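Local coordinates for protein thermospermine synthase (Medicago truncatula, PDB 6BQ6) that binds thermospermine and probably makes it from spermidine by transferring an aminopropyl group from decarboxylated S-adenosylmethionine, at residues Phe43-Ile48 and Leu62-Phe67; Thr203-Leu208 and Gln239-Val244; Ser54-Ile59 and Asp132-Val137. All blocks are in the same frame, centred on the assembly; numbering follows the deposited sequence.

Interaction 1: residues Phe43-Ile48 and Leu62-Phe67; sequences FALNSI and LDTKPF
Ser-47 and Asp-63 face each other as a hydrogen-bonded antiparallel pair, flanked by the non-hydrogen-bonded pairs Leu-45 with Thr-64 and Ile-48 with Leu-62. The register slips by one residue because Asn-46 and Ser-47 both stand opposite Asp-63, whose carbonyl O accepts from Asn-46 N at 2.8 Å and from Ser-47 N at 3.2 Å. The chain turns a corner here, leaving strand 43-45 at 112° to strand 62-64, yet Lys-65 N still reaches Ala-44 O (2.8 Å). Asparagine suits the corner because its amide can serve two opposite charges. With CG anti to the carbonyl carbon (chi1 -73°) it lies against the Lys-65 chain; OD1 takes a bond from Lys-65 NZ at 2.8 Å, while ND2 gives a weak but straight one to Asp-63 OD1. Further along, Phe-67 turns its edge onto Phe-43 in a T-shaped stack, planes 71° apart, with Phe-67 CD2 3.5 Å above the centre of the Phe-43 ring. Pro-66 CG packs on Phe-43 CB at 3.7 Å. Thr-64 OG1 accepts from Phe-67 N, an ST motif, and also bonds Gly-68 O. A classic beta bulge marks this corner in the N-terminal tetramerisation domain, where Phe-43 also pairs in an antiparallel ladder with a strand of a second subunit.

Interaction 2: residues Thr203-Leu208 and Gln239-Val244; sequences TLKPKL and QVFKYV
Leu-208 and Leu-204 meet the Phe-241 ring at its edge, near its plane: Leu-208 CD1 lies 3.8 Å from Phe-241 CE1, and Leu-204 CD2 is 4.2 Å from Phe-241 CZ. Both side chains cross that of Phe-241 at about a right angle, their methyls lying beyond CE1 and CZ. A third neighbour, the Lys-205 chain, comes in obliquely, with Lys-205 CD 3.9 Å from Phe-241 CE1. Phe-241 also touches Ala-263 of strand 256-264. A phenylalanine fits here because the ring is long enough to bridge from its own loop to two leucines while asking for no polar partner.

The fold is the Rossmann-like one of AdoMet-dependent methyltransferases. After helix 197-204 comes a 3-10 turn at 205-206, with Lys-207 N bonded to Leu-204 O and Leu-208 N to Lys-205 O, before the chain enters the sheet; the partner loop leads from helix 230-238 into strand 243-251, at one border of that sheet.

Lysine suits this place by its double nature. Lys-205 CG is anti to the backbone N (chi1 -164°), and the chain runs past Val-240 and Phe-241 in the opposite direction, lending methylene surface; Lys-205 CD is 4.1 Å from Val-240 CG1. Its ammonium then bonds Val-240 O, with Lys-205 NZ at 3.1 Å nearly along the C=O axis, and makes a salt bridge to Asp-265, whose other carboxylate oxygen accepts from Lys-242 N.

Interaction 3: residues Ser54-Ile59 and Asp132-Val137; sequences SQYQDI and DIDEEV
Asp-134 OD2 is gripped by two donors from the 54-59 segment. Ser-54 OG gives it a short bond of 2.6 Å on the syn side, 28° out of the carboxylate plane. Gln-57 NE2 reaches the anti lone pair at 2.9 Å, nearly straight (172°), its amide almost coplanar with the carboxylate. Aspartate suits the spot because its two oxygens serve the neighbouring segment and the helix start at once: with CG anti to the backbone N (chi1 -168°), Asp-134 OD1 accepts from Glu-136 N at 3.1 Å, capping helix 135-144. Ser-54 OG in turn accepts from Gln-57 N in an ST motif, and Asp-132 OD1 takes Asp-134 N in an Asx turn. Apolar groups flank this network: Ile-133 CG2 sits 4.2 Å over the centre of the Tyr-56 ring as a CH-pi contact, and Ile-59 CD1 meets Val-137 CG2 at 4.0 Å. An alanine in place of Asp-134 would probably leave Ser-54 OG and Gln-57 NE2 without their acceptor and the helix without its side-chain cap. Gln-57 and Asp-132 bind adenosine in another structure of this protein; the bond from Gln-57 NE2 is consistent with a second-shell role for Asp-134 in positioning Gln-57, and the helix N terminus may ease its negative charge.

Overall arrangement
From the N terminus, the chain first enters interaction 1 at 43-48, then passes through 54-59, the first half of interaction 3, before 62-67 closes the loop of interaction 1. Interaction 3 closes only at 132-137, so the two cross; both draw on strand 58-64, one near each of its ends. Interaction 1 stays within the N-terminal tetramerisation domain, whereas interaction 3 ties that domain to the Rossmann-like one. Interaction 2 follows in series, its loop running from 203-208 to 239-244 wholly within the Rossmann-like domain. Its centre is about 41 Å from that of interaction 1, on the opposite side of the chain's centre, and about 29 Å from that of interaction 3.

Interaction 1: residues Phe43-Ile48 and Leu62-Phe67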
loop_
_atom_site.group_PDB
_atom_site.type_symbol
_atom_site.label_atom_id
_atom_site.label_comp_id
_atom_site.label_asym_id
_atom_site.label_seq_id
_atom_site.Cartn_x
_atom_site.Cartn_y
_atom_site.Cartn_z
ATOM N N PHE B 43 -9.558 -2.764 0.112
ATOM C CA PHE B 43 -10.696 -3.092 0.967
ATOM C C PHE B 43 -10.182 -3.642 2.285
ATOM O O PHE B 43 -9.357 -4.558 2.297
ATOM C CB PHE B 43 -11.564 -4.212 0.360
ATOM C CG PHE B 43 -11.954 -4.021 -1.039
ATOM C CD1 PHE B 43 -12.019 -2.769 -1.636
ATOM C CD2 PHE B 43 -12.368 -5.127 -1.780
ATOM C CE1 PHE B 43 -12.446 -2.649 -2.934
ATOM C CE2 PHE B 43 -12.776 -4.987 -3.080
ATOM C CZ PHE B 43 -12.810 -3.767 -3.662
ATOM N N ALA B 44 -10.711 -3.157 3.406
ATOM C CA ALA B 44 -10.322 -3.739 4.689
ATOM C C ALA B 44 -10.886 -5.169 4.729
ATOM O O ALA B 44 -11.964 -5.446 4.183
ATOM C CB ALA B 44 -10.862 -2.948 5.836
ATOM N N LEU B 45 -10.112 -6.047 5.339
ATOM C CA LEU B 45 -10.355 -7.474 5.356
ATOM C C LEU B 45 -10.773 -7.970 6.739
ATOM O O LEU B 45 -10.092 -7.692 7.732
ATOM C CB LEU B 45 -9.086 -8.197 5.001
ATOM C CG LEU B 45 -8.658 -8.552 3.616
ATOM C CD1 LEU B 45 -7.300 -9.229 3.656
ATOM C CD2 LEU B 45 -9.649 -9.528 3.048
ATOM N N ASN B 46 -11.833 -8.767 6.777
ATOM C CA ASN B 46 -12.191 -9.558 7.978
ATOM C C ASN B 46 -11.398 -10.871 7.974
ATOM O O ASN B 46 -10.781 -11.266 8.977
ATOM C CB ASN B 46 -13.685 -9.895 7.988
ATOM C CG ASN B 46 -14.578 -8.697 8.298
ATOM O OD1 ASN B 46 -14.293 -7.925 9.203
ATOM N ND2 ASN B 46 -15.703 -8.579 7.585
ATOM N N SER B 47 -11.423 -11.593 6.865
ATOM C CA SER B 47 -10.693 -12.846 6.819
ATOM C C SER B 47 -10.410 -13.285 5.417
ATOM O O SER B 47 -10.926 -12.701 4.448
ATOM C CB SER B 47 -11.394 -13.942 7.633
ATOM O OG SER B 47 -12.505 -14.391 6.973
ATOM N N ILE B 48 -9.557 -14.292 5.308
ATOM C CA ILE B 48 -9.273 -14.940 4.046
ATOM C C ILE B 48 -9.853 -16.327 4.151
ATOM O O ILE B 48 -9.333 -17.182 4.899
ATOM C CB ILE B 48 -7.756 -14.975 3.772
ATOM C CG1 ILE B 48 -7.219 -13.537 3.771
ATOM C CG2 ILE B 48 -7.466 -15.688 2.470
ATOM C CD1 ILE B 48 -5.702 -13.424 3.831
ATOM N N LEU B 62 -12.464 -13.952 -0.121
ATOM C CA LEU B 62 -12.100 -13.040 0.958
ATOM C C LEU B 62 -13.344 -12.583 1.629
ATOM O O LEU B 62 -14.322 -12.369 0.977
ATOM C CB LEU B 62 -11.373 -11.821 0.391
ATOM C CG LEU B 62 -10.209 -12.164 -0.526
ATOM C CD1 LEU B 62 -9.533 -10.880 -1.007
ATOM C CD2 LEU B 62 -9.182 -13.059 0.142
ATOM N N ASP B 63 -13.296 -12.333 2.916
ATOM C CA ASP B 63 -14.395 -11.724 3.586
ATOM C C ASP B 63 -13.955 -10.264 3.821
ATOM O O ASP B 63 -13.091 -10.016 4.605
ATOM C CB ASP B 63 -14.709 -12.423 4.889
ATOM C CG ASP B 63 -15.829 -11.755 5.654
ATOM O OD1 ASP B 63 -16.394 -10.739 5.169
ATOM O OD2 ASP B 63 -16.136 -12.234 6.771
ATOM N N THR B 64 -14.521 -9.362 3.053
ATOM C CA THR B 64 -14.140 -7.943 3.093
ATOM C C THR B 64 -15.163 -7.157 3.843
ATOM O O THR B 64 -16.340 -7.470 3.807
ATOM C CB THR B 64 -13.968 -7.356 1.674
ATOM O OG1 THR B 64 -15.240 -7.076 1.084
ATOM C CG2 THR B 64 -13.223 -8.328 0.769
ATOM N N LYS B 65 -14.719 -6.076 4.465
ATOM C CA LYS B 65 -15.619 -5.238 5.237
ATOM C C LYS B 65 -16.539 -4.450 4.336
ATOM O O LYS B 65 -17.760 -4.496 4.529
ATOM C CB LYS B 65 -14.837 -4.360 6.187
ATOM C CG LYS B 65 -14.085 -5.138 7.265
ATOM C CD LYS B 65 -13.489 -4.189 8.300
ATOM C CE LYS B 65 -12.538 -4.881 9.257
ATOM N NZ LYS B 65 -13.316 -5.528 10.355
ATOM N N PRO B 66 -15.994 -3.733 3.316
ATOM C CA PRO B 66 -16.928 -2.914 2.555
ATOM C C PRO B 66 -17.902 -3.692 1.630
ATOM O O PRO B 66 -19.084 -3.312 1.468
ATOM C CB PRO B 66 -16.005 -1.988 1.767
ATOM C CG PRO B 66 -14.717 -2.707 1.675
ATOM C CD PRO B 66 -14.596 -3.463 2.973
ATOM N N PHE B 67 -17.454 -4.804 1.072
ATOM C CA PHE B 67 -18.200 -5.461 0.022
ATOM C C PHE B 67 -18.586 -6.907 0.330
ATOM O O PHE B 67 -19.071 -7.593 -0.557
ATOM C CB PHE B 67 -17.420 -5.359 -1.287
ATOM C CG PHE B 67 -17.166 -3.941 -1.710
ATOM C CD1 PHE B 67 -18.218 -3.083 -1.911
ATOM C CD2 PHE B 67 -15.862 -3.444 -1.862
ATOM C CE1 PHE B 67 -18.022 -1.767 -2.299
ATOM C CE2 PHE B 67 -15.668 -2.120 -2.238
ATOM C CZ PHE B 67 -16.745 -1.290 -2.458
#

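Interaction 2: residues Thr203-Leu208 and Gln239-Val244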
loop_
_atom_site.group_PDB
_atom_site.type_symbol
_atom_site.label_atom_id
_atom_site.label_comp_id
_atom_site.label_asym_id
_atom_site.label_seq_id
_atom_site.Cartn_x
_atom_site.Cartn_y
_atom_site.Cartn_z
ATOM N N THR B 203 -18.633 -18.890 -35.993
ATOM C CA THR B 203 -18.847 -19.898 -34.936
ATOM C C THR B 203 -20.092 -19.594 -34.144
ATOM O O THR B 203 -20.942 -20.451 -33.956
ATOM C CB THR B 203 -17.599 -20.076 -34.007
ATOM O OG1 THR B 203 -16.434 -20.504 -34.763
ATOM C CG2 THR B 203 -17.875 -21.036 -32.870
ATOM N N LEU B 204 -20.198 -18.366 -33.647
ATOM C CA LEU B 204 -21.298 -18.031 -32.726
ATOM C C LEU B 204 -22.622 -17.814 -33.470
ATOM O O LEU B 204 -23.672 -18.390 -33.120
ATOM C CB LEU B 204 -20.927 -16.776 -31.933
ATOM C CG LEU B 204 -21.876 -16.555 -30.718
ATOM C CD1 LEU B 204 -21.119 -16.208 -29.454
ATOM C CD2 LEU B 204 -22.880 -15.509 -31.085
ATOM N N LYS B 205 -22.606 -16.926 -34.459
ATOM C CA LYS B 205 -23.854 -16.593 -35.187
ATOM C C LYS B 205 -24.579 -17.811 -35.739
ATOM O O LYS B 205 -25.803 -17.924 -35.546
ATOM C CB LYS B 205 -23.591 -15.519 -36.250
ATOM C CG LYS B 205 -24.839 -14.840 -36.788
ATOM C CD LYS B 205 -24.523 -13.472 -37.411
ATOM C CE LYS B 205 -25.176 -13.327 -38.756
ATOM N NZ LYS B 205 -25.130 -11.919 -39.247
ATOM N N PRO B 206 -23.830 -18.799 -36.318
ATOM C CA PRO B 206 -24.513 -20.017 -36.772
ATOM C C PRO B 206 -25.195 -20.831 -35.708
ATOM O O PRO B 206 -26.035 -21.663 -36.045
ATOM C CB PRO B 206 -23.396 -20.831 -37.395
ATOM C CG PRO B 206 -22.417 -19.839 -37.845
ATOM C CD PRO B 206 -22.444 -18.759 -36.802
ATOM N N LYS B 207 -24.860 -20.611 -34.432
ATOM C CA LYS B 207 -25.508 -21.323 -33.348
ATOM C C LYS B 207 -26.518 -20.490 -32.575
ATOM O O LYS B 207 -26.930 -20.907 -31.508
ATOM C CB LYS B 207 -24.429 -21.946 -32.423
ATOM C CG LYS B 207 -23.535 -22.992 -33.154
ATOM C CD LYS B 207 -24.283 -24.171 -33.802
ATOM C CE LYS B 207 -23.517 -24.831 -34.947
ATOM N NZ LYS B 207 -22.181 -25.345 -34.586
ATOM N N LEU B 208 -26.921 -19.331 -33.111
ATOM C CA LEU B 208 -28.074 -18.600 -32.630
ATOM C C LEU B 208 -29.306 -18.964 -33.454
ATOM O O LEU B 208 -29.250 -19.056 -34.689
ATOM C CB LEU B 208 -27.880 -17.110 -32.716
ATOM C CG LEU B 208 -26.897 -16.479 -31.768
ATOM C CD1 LEU B 208 -26.626 -15.047 -32.189
ATOM C CD2 LEU B 208 -27.451 -16.527 -30.350
ATOM N N GLN B 239 -19.466 -5.077 -36.776
ATOM C CA GLN B 239 -19.084 -5.688 -38.085
ATOM C C GLN B 239 -19.853 -6.957 -38.428
ATOM O O GLN B 239 -19.726 -7.484 -39.542
ATOM C CB GLN B 239 -17.592 -6.076 -38.100
ATOM C CG GLN B 239 -16.603 -5.002 -37.707
ATOM C CD GLN B 239 -16.884 -3.680 -38.358
ATOM O OE1 GLN B 239 -17.026 -3.606 -39.593
ATOM N NE2 GLN B 239 -16.969 -2.619 -37.564
ATOM N N VAL B 240 -20.546 -7.543 -37.459
ATOM C CA VAL B 240 -21.152 -8.844 -37.610
ATOM C C VAL B 240 -22.673 -8.818 -37.519
ATOM O O VAL B 240 -23.334 -9.559 -38.216
ATOM C CB VAL B 240 -20.599 -9.816 -36.545
ATOM C CG1 VAL B 240 -21.205 -11.213 -36.642
ATOM C CG2 VAL B 240 -19.068 -9.877 -36.624
ATOM N N PHE B 241 -23.222 -8.084 -36.556
ATOM C CA PHE B 241 -24.658 -8.057 -36.324
ATOM C C PHE B 241 -25.241 -6.711 -36.701
ATOM O O PHE B 241 -24.559 -5.676 -36.589
ATOM C CB PHE B 241 -24.937 -8.245 -34.810
ATOM C CG PHE B 241 -24.614 -9.614 -34.292
ATOM C CD1 PHE B 241 -25.546 -10.631 -34.384
ATOM C CD2 PHE B 241 -23.393 -9.883 -33.716
ATOM C CE1 PHE B 241 -25.250 -11.902 -33.913
ATOM C CE2 PHE B 241 -23.098 -11.125 -33.235
ATOM C CZ PHE B 241 -24.027 -12.147 -33.325
ATOM N N LYS B 242 -26.518 -6.706 -37.093
ATOM C CA LYS B 242 -27.184 -5.484 -37.516
ATOM C C LYS B 242 -27.455 -4.517 -36.415
ATOM O O LYS B 242 -27.216 -3.327 -36.583
ATOM C CB LYS B 242 -28.495 -5.785 -38.210
ATOM C CG LYS B 242 -29.117 -4.520 -38.776
ATOM C CD LYS B 242 -30.071 -4.717 -39.900
ATOM C CE LYS B 242 -30.576 -3.365 -40.376
ATOM N NZ LYS B 242 -29.519 -2.549 -41.052
ATOM N N TYR B 243 -27.939 -5.038 -35.285
ATOM C CA TYR B 243 -28.338 -4.209 -34.160
ATOM C C TYR B 243 -27.378 -4.478 -32.991
ATOM O O TYR B 243 -27.212 -5.629 -32.576
ATOM C CB TYR B 243 -29.756 -4.553 -33.774
ATOM C CG TYR B 243 -30.734 -4.388 -34.898
ATOM C CD1 TYR B 243 -31.147 -3.137 -35.303
ATOM C CD2 TYR B 243 -31.236 -5.503 -35.563
ATOM C CE1 TYR B 243 -32.047 -2.998 -36.366
ATOM C CE2 TYR B 243 -32.121 -5.374 -36.611
ATOM C CZ TYR B 243 -32.520 -4.144 -37.007
ATOM O OH TYR B 243 -33.434 -4.123 -38.075
ATOM N N VAL B 244 -26.717 -3.417 -32.508
ATOM C CA VAL B 244 -25.713 -3.576 -31.460
ATOM C C VAL B 244 -25.966 -2.487 -30.470
ATOM O O VAL B 244 -26.020 -1.321 -30.858
ATOM C CB VAL B 244 -24.272 -3.550 -32.033
ATOM C CG1 VAL B 244 -23.242 -3.755 -30.928
ATOM C CG2 VAL B 244 -24.113 -4.623 -33.082
#

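Interaction 3: residues Ser54-Ile59 and Asp132-Val137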
loop_
_atom_site.group_PDB
_atom_site.type_symbol
_atom_site.label_atom_id
_atom_site.label_comp_id
_atom_site.label_asym_id
_atom_site.label_seq_id
_atom_site.Cartn_x
_atom_site.Cartn_y
_atom_site.Cartn_z
ATOM N N SER B 54 -5.799 -23.609 -9.755
ATOM C CA SER B 54 -5.732 -24.576 -10.863
ATOM C C SER B 54 -4.536 -24.128 -11.703
ATOM O O SER B 54 -3.952 -23.086 -11.420
ATOM C CB SER B 54 -7.019 -24.504 -11.677
ATOM O OG SER B 54 -7.042 -23.328 -12.484
ATOM N N GLN B 55 -4.191 -24.861 -12.770
ATOM C CA GLN B 55 -3.087 -24.374 -13.632
ATOM C C GLN B 55 -3.491 -23.169 -14.448
ATOM O O GLN B 55 -2.612 -22.452 -14.937
ATOM C CB GLN B 55 -2.355 -25.464 -14.490
ATOM C CG GLN B 55 -3.106 -26.181 -15.575
ATOM C CD GLN B 55 -3.197 -25.388 -16.878
ATOM O OE1 GLN B 55 -2.196 -25.104 -17.551
ATOM N NE2 GLN B 55 -4.405 -25.058 -17.248
ATOM N N TYR B 56 -4.800 -22.903 -14.551
ATOM C CA TYR B 56 -5.271 -21.668 -15.164
ATOM C C TYR B 56 -5.116 -20.454 -14.278
ATOM O O TYR B 56 -4.807 -19.369 -14.784
ATOM C CB TYR B 56 -6.742 -21.750 -15.569
ATOM C CG TYR B 56 -6.975 -22.711 -16.660
ATOM C CD1 TYR B 56 -6.602 -22.391 -17.972
ATOM C CD2 TYR B 56 -7.557 -23.933 -16.413
ATOM C CE1 TYR B 56 -6.802 -23.297 -18.989
ATOM C CE2 TYR B 56 -7.764 -24.846 -17.428
ATOM C CZ TYR B 56 -7.367 -24.519 -18.712
ATOM O OH TYR B 56 -7.547 -25.427 -19.732
ATOM N N GLN B 57 -5.389 -20.580 -12.982
ATOM C CA GLN B 57 -5.493 -19.364 -12.143
ATOM C C GLN B 57 -5.612 -19.675 -10.657
ATOM O O GLN B 57 -6.120 -20.719 -10.302
ATOM C CB GLN B 57 -6.706 -18.513 -12.574
ATOM C CG GLN B 57 -8.032 -19.243 -12.412
ATOM C CD GLN B 57 -9.110 -18.760 -13.368
ATOM O OE1 GLN B 57 -9.204 -17.568 -13.657
ATOM N NE2 GLN B 57 -9.930 -19.678 -13.842
ATOM N N ASP B 58 -5.085 -18.781 -9.815
ATOM C CA ASP B 58 -5.279 -18.822 -8.373
ATOM C C ASP B 58 -6.681 -18.339 -8.045
ATOM O O ASP B 58 -7.231 -17.536 -8.760
ATOM C CB ASP B 58 -4.282 -17.929 -7.624
ATOM C CG ASP B 58 -2.828 -18.419 -7.739
ATOM O OD1 ASP B 58 -2.579 -19.565 -8.194
ATOM O OD2 ASP B 58 -1.934 -17.621 -7.392
ATOM N N ILE B 59 -7.224 -18.870 -6.965
ATOM C CA ILE B 59 -8.596 -18.666 -6.566
ATOM C C ILE B 59 -8.571 -18.292 -5.102
ATOM O O ILE B 59 -7.898 -18.940 -4.342
ATOM C CB ILE B 59 -9.410 -19.977 -6.733
ATOM C CG1 ILE B 59 -9.260 -20.483 -8.176
ATOM C CG2 ILE B 59 -10.852 -19.712 -6.348
ATOM C CD1 ILE B 59 -9.541 -21.946 -8.400
ATOM N N ASP B 132 -17.408 -23.593 -19.176
ATOM C CA ASP B 132 -16.271 -22.920 -18.521
ATOM C C ASP B 132 -15.092 -23.830 -18.648
ATOM O O ASP B 132 -15.242 -25.038 -18.580
ATOM C CB ASP B 132 -16.568 -22.616 -17.037
ATOM C CG ASP B 132 -15.598 -21.582 -16.418
ATOM O OD1 ASP B 132 -14.378 -21.859 -16.174
ATOM O OD2 ASP B 132 -16.053 -20.438 -16.180
ATOM N N ILE B 133 -13.923 -23.241 -18.817
ATOM C CA ILE B 133 -12.744 -24.034 -19.055
ATOM C C ILE B 133 -12.153 -24.577 -17.750
ATOM O O ILE B 133 -11.434 -25.541 -17.788
ATOM C CB ILE B 133 -11.730 -23.257 -19.886
ATOM C CG1 ILE B 133 -10.850 -24.242 -20.635
ATOM C CG2 ILE B 133 -10.965 -22.241 -19.032
ATOM C CD1 ILE B 133 -10.252 -23.687 -21.908
ATOM N N ASP B 134 -12.469 -23.966 -16.610
ATOM C CA ASP B 134 -11.781 -24.266 -15.347
ATOM C C ASP B 134 -12.734 -24.914 -14.395
ATOM O O ASP B 134 -13.462 -24.260 -13.671
ATOM C CB ASP B 134 -11.146 -23.002 -14.740
ATOM C CG ASP B 134 -10.183 -23.314 -13.604
ATOM O OD1 ASP B 134 -10.144 -24.474 -13.134
ATOM O OD2 ASP B 134 -9.406 -22.422 -13.241
ATOM N N GLU B 135 -12.717 -26.247 -14.385
ATOM C CA GLU B 135 -13.587 -26.989 -13.507
ATOM C C GLU B 135 -13.349 -26.669 -12.040
ATOM O O GLU B 135 -14.264 -26.745 -11.216
ATOM C CB GLU B 135 -13.384 -28.490 -13.749
ATOM C CG GLU B 135 -14.385 -29.357 -13.008
ATOM C CD GLU B 135 -14.342 -30.799 -13.491
ATOM O OE1 GLU B 135 -13.238 -31.235 -13.887
ATOM O OE2 GLU B 135 -15.401 -31.481 -13.471
ATOM N N GLU B 136 -12.138 -26.273 -11.686
ATOM C CA GLU B 136 -11.854 -25.995 -10.256
ATOM C C GLU B 136 -12.567 -24.757 -9.800
ATOM O O GLU B 136 -13.050 -24.712 -8.679
ATOM C CB GLU B 136 -10.358 -25.934 -9.999
ATOM C CG GLU B 136 -9.776 -27.352 -10.021
ATOM C CD GLU B 136 -8.347 -27.433 -9.534
ATOM O OE1 GLU B 136 -8.001 -26.652 -8.631
ATOM O OE2 GLU B 136 -7.583 -28.285 -10.072
ATOM N N VAL B 137 -12.744 -23.785 -10.689
ATOM C CA VAL B 137 -13.522 -22.578 -10.338
ATOM C C VAL B 137 -14.992 -22.966 -10.139
ATOM O O VAL B 137 -15.617 -22.557 -9.180
ATOM C CB VAL B 137 -13.392 -21.483 -11.397
ATOM C CG1 VAL B 137 -14.422 -20.354 -11.160
ATOM C CG2 VAL B 137 -11.970 -20.933 -11.417
#